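PDB 3RQZ: metallophosphoesterase from Sphaerobacter thermophilus, which binds two zinc ions and probably hydrolyses phosphate esters, as do other calcineurin-like metallophosphoesterases. Local coordinates for residues A[33-37]-A[147-152]. Residues are numbered along the deposited sequence.
Sequences WSLGD and FVGHTH. With ZN (zinc ion), chain D.
The dinuclear zinc site of the calcineurin-like phosphoesterase fold takes part of its ligands from two signature loops, GD (Gly36-Asp37) and GHTH (Gly149-His152). Atom ZN of the zinc included here is bound by Asp37 OD2 at 2.2 Å, His152 NE2 at 2.3 Å and a water O at 2.5 Å; Asp11 and His13 complete the sphere. Asp37 also binds the second zinc, to which His150 is a ligand, and Asp37 OD1 accepts a hydrogen bond from His65 N. At phi/psi 94/-178 a CB on Gly36 would jam against Leu35 O, which calls for glycine; Asp37, His150 and His152 also have positive phi (54°, 80°, 70°). Behind the site no hydrogen bond links the segments; Leu35 faces Gly149 (CA-CA 6.1 Å), and its m,p side chain brings CD2 to 3.3 Å from Val148 O and 4.0 Å from Phe147 CB. Further back, Trp33 directs its ring edge at the face of Phe147 in an offset edge-to-face pair, centroids 5.7 Å apart and planes at 75°, with Trp33 CZ3 3.8 Å from Phe147 CE2. The contact thus joins the two core sheets at the ends of strands 31-34 and 145-147, with Ile8 of strand 6-9 touching Trp33, Leu35 and Phe147, and strands 113-116 and 184-188 flanking Phe147.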
loop_
_atom_site.group_PDB
_atom_site.type_symbol
_atom_site.label_atom_id
_atom_site.label_comp_id
_atom_site.label_asym_id
_atom_site.label_seq_id
_atom_site.Cartn_x
_atom_site.Cartn_y
_atom_site.Cartn_z
ATOM N N TRP A 33 3.325 -6.353 7.015
ATOM C CA TRP A 33 2.281 -6.760 6.076
ATOM C C TRP A 33 2.231 -5.828 4.875
ATOM O O TRP A 33 2.192 -4.615 5.052
ATOM C CB TRP A 33 0.887 -6.712 6.707
ATOM C CG TRP A 33 0.646 -7.553 7.914
ATOM C CD1 TRP A 33 1.440 -8.555 8.430
ATOM C CD2 TRP A 33 -0.514 -7.498 8.734
ATOM N NE1 TRP A 33 0.839 -9.096 9.547
ATOM C CE2 TRP A 33 -0.367 -8.480 9.744
ATOM C CE3 TRP A 33 -1.673 -6.711 8.717
ATOM C CZ2 TRP A 33 -1.329 -8.682 10.750
ATOM C CZ3 TRP A 33 -2.652 -6.930 9.729
ATOM C CH2 TRP A 33 -2.454 -7.889 10.724
ATOM N N SER A 34 2.224 -6.393 3.669
ATOM C CA SER A 34 2.146 -5.602 2.442
ATOM C C SER A 34 0.764 -5.726 1.804
ATOM O O SER A 34 0.247 -6.836 1.583
ATOM C CB SER A 34 3.235 -6.039 1.449
ATOM O OG SER A 34 3.022 -5.470 0.140
ATOM N N LEU A 35 0.163 -4.580 1.501
ATOM C CA LEU A 35 -1.122 -4.562 0.843
ATOM C C LEU A 35 -1.027 -4.395 -0.674
ATOM O O LEU A 35 -2.015 -4.083 -1.331
ATOM C CB LEU A 35 -2.006 -3.466 1.480
ATOM C CG LEU A 35 -2.717 -3.809 2.781
ATOM C CD1 LEU A 35 -1.792 -4.436 3.829
ATOM C CD2 LEU A 35 -3.487 -2.555 3.382
ATOM N N GLY A 36 0.144 -4.642 -1.251
ATOM C CA GLY A 36 0.230 -4.709 -2.712
ATOM C C GLY A 36 0.630 -3.405 -3.357
ATOM O O GLY A 36 0.875 -2.395 -2.657
ATOM N N ASP A 37 0.684 -3.417 -4.698
ATOM C CA ASP A 37 1.302 -2.339 -5.466
ATOM C C ASP A 37 2.744 -2.059 -5.000
ATOM O O ASP A 37 3.120 -0.923 -4.699
ATOM C CB ASP A 37 0.447 -1.060 -5.459
ATOM C CG ASP A 37 -0.667 -1.093 -6.495
ATOM O OD1 ASP A 37 -0.837 -2.110 -7.210
ATOM O OD2 ASP A 37 -1.396 -0.104 -6.593
ATOM N N PHE A 147 -8.139 -4.279 6.437
ATOM C CA PHE A 147 -7.074 -3.376 6.010
ATOM C C PHE A 147 -7.069 -3.294 4.507
ATOM O O PHE A 147 -7.103 -4.329 3.816
ATOM C CB PHE A 147 -5.694 -3.846 6.521
ATOM C CG PHE A 147 -5.562 -3.761 8.017
ATOM C CD1 PHE A 147 -5.262 -2.533 8.625
ATOM C CD2 PHE A 147 -5.837 -4.871 8.827
ATOM C CE1 PHE A 147 -5.158 -2.438 10.029
ATOM C CE2 PHE A 147 -5.723 -4.794 10.220
ATOM C CZ PHE A 147 -5.391 -3.582 10.828
ATOM N N VAL A 148 -7.031 -2.066 4.008
ATOM C CA VAL A 148 -7.079 -1.801 2.571
ATOM C C VAL A 148 -6.042 -0.744 2.173
ATOM O O VAL A 148 -5.589 0.014 3.027
ATOM C CB VAL A 148 -8.499 -1.328 2.128
ATOM C CG1 VAL A 148 -9.587 -2.315 2.557
ATOM C CG2 VAL A 148 -8.833 0.090 2.676
ATOM N N GLY A 149 -5.669 -0.692 0.887
ATOM C CA GLY A 149 -4.769 0.355 0.361
ATOM C C GLY A 149 -5.404 1.052 -0.835
ATOM O O GLY A 149 -6.589 1.468 -0.764
ATOM N N HIS A 150 -4.602 1.216 -1.897
ATOM C CA HIS A 150 -5.084 1.560 -3.262
ATOM C C HIS A 150 -5.401 3.060 -3.456
ATOM O O HIS A 150 -5.138 3.629 -4.518
ATOM C CB HIS A 150 -6.302 0.656 -3.595
ATOM C CG HIS A 150 -6.708 0.604 -5.039
ATOM N ND1 HIS A 150 -5.839 0.783 -6.095
ATOM C CD2 HIS A 150 -7.915 0.327 -5.591
ATOM C CE1 HIS A 150 -6.501 0.647 -7.234
ATOM N NE2 HIS A 150 -7.759 0.352 -6.954
ATOM N N THR A 151 -5.930 3.726 -2.445
ATOM C CA THR A 151 -6.211 5.150 -2.597
ATOM C C THR A 151 -4.963 6.013 -2.402
ATOM O O THR A 151 -4.913 7.146 -2.871
ATOM C CB THR A 151 -7.247 5.607 -1.556
ATOM O OG1 THR A 151 -6.698 5.343 -0.257
ATOM C CG2 THR A 151 -8.558 4.831 -1.708
ATOM N N HIS A 152 -3.968 5.489 -1.686
ATOM C CA HIS A 152 -2.722 6.226 -1.339
ATOM C C HIS A 152 -2.993 7.338 -0.325
ATOM O O HIS A 152 -2.257 8.368 -0.232
ATOM C CB HIS A 152 -2.020 6.807 -2.574
ATOM C CG HIS A 152 -1.630 5.794 -3.600
ATOM N ND1 HIS A 152 -0.772 6.094 -4.637
ATOM C CD2 HIS A 152 -1.994 4.497 -3.779
ATOM C CE1 HIS A 152 -0.621 5.029 -5.406
ATOM N NE2 HIS A 152 -1.358 4.052 -4.916
HETATM ZN ZN ZN D . -1.308 1.979 -5.817
HETATM O O HOH W 1 -2.247 2.916 -7.878
#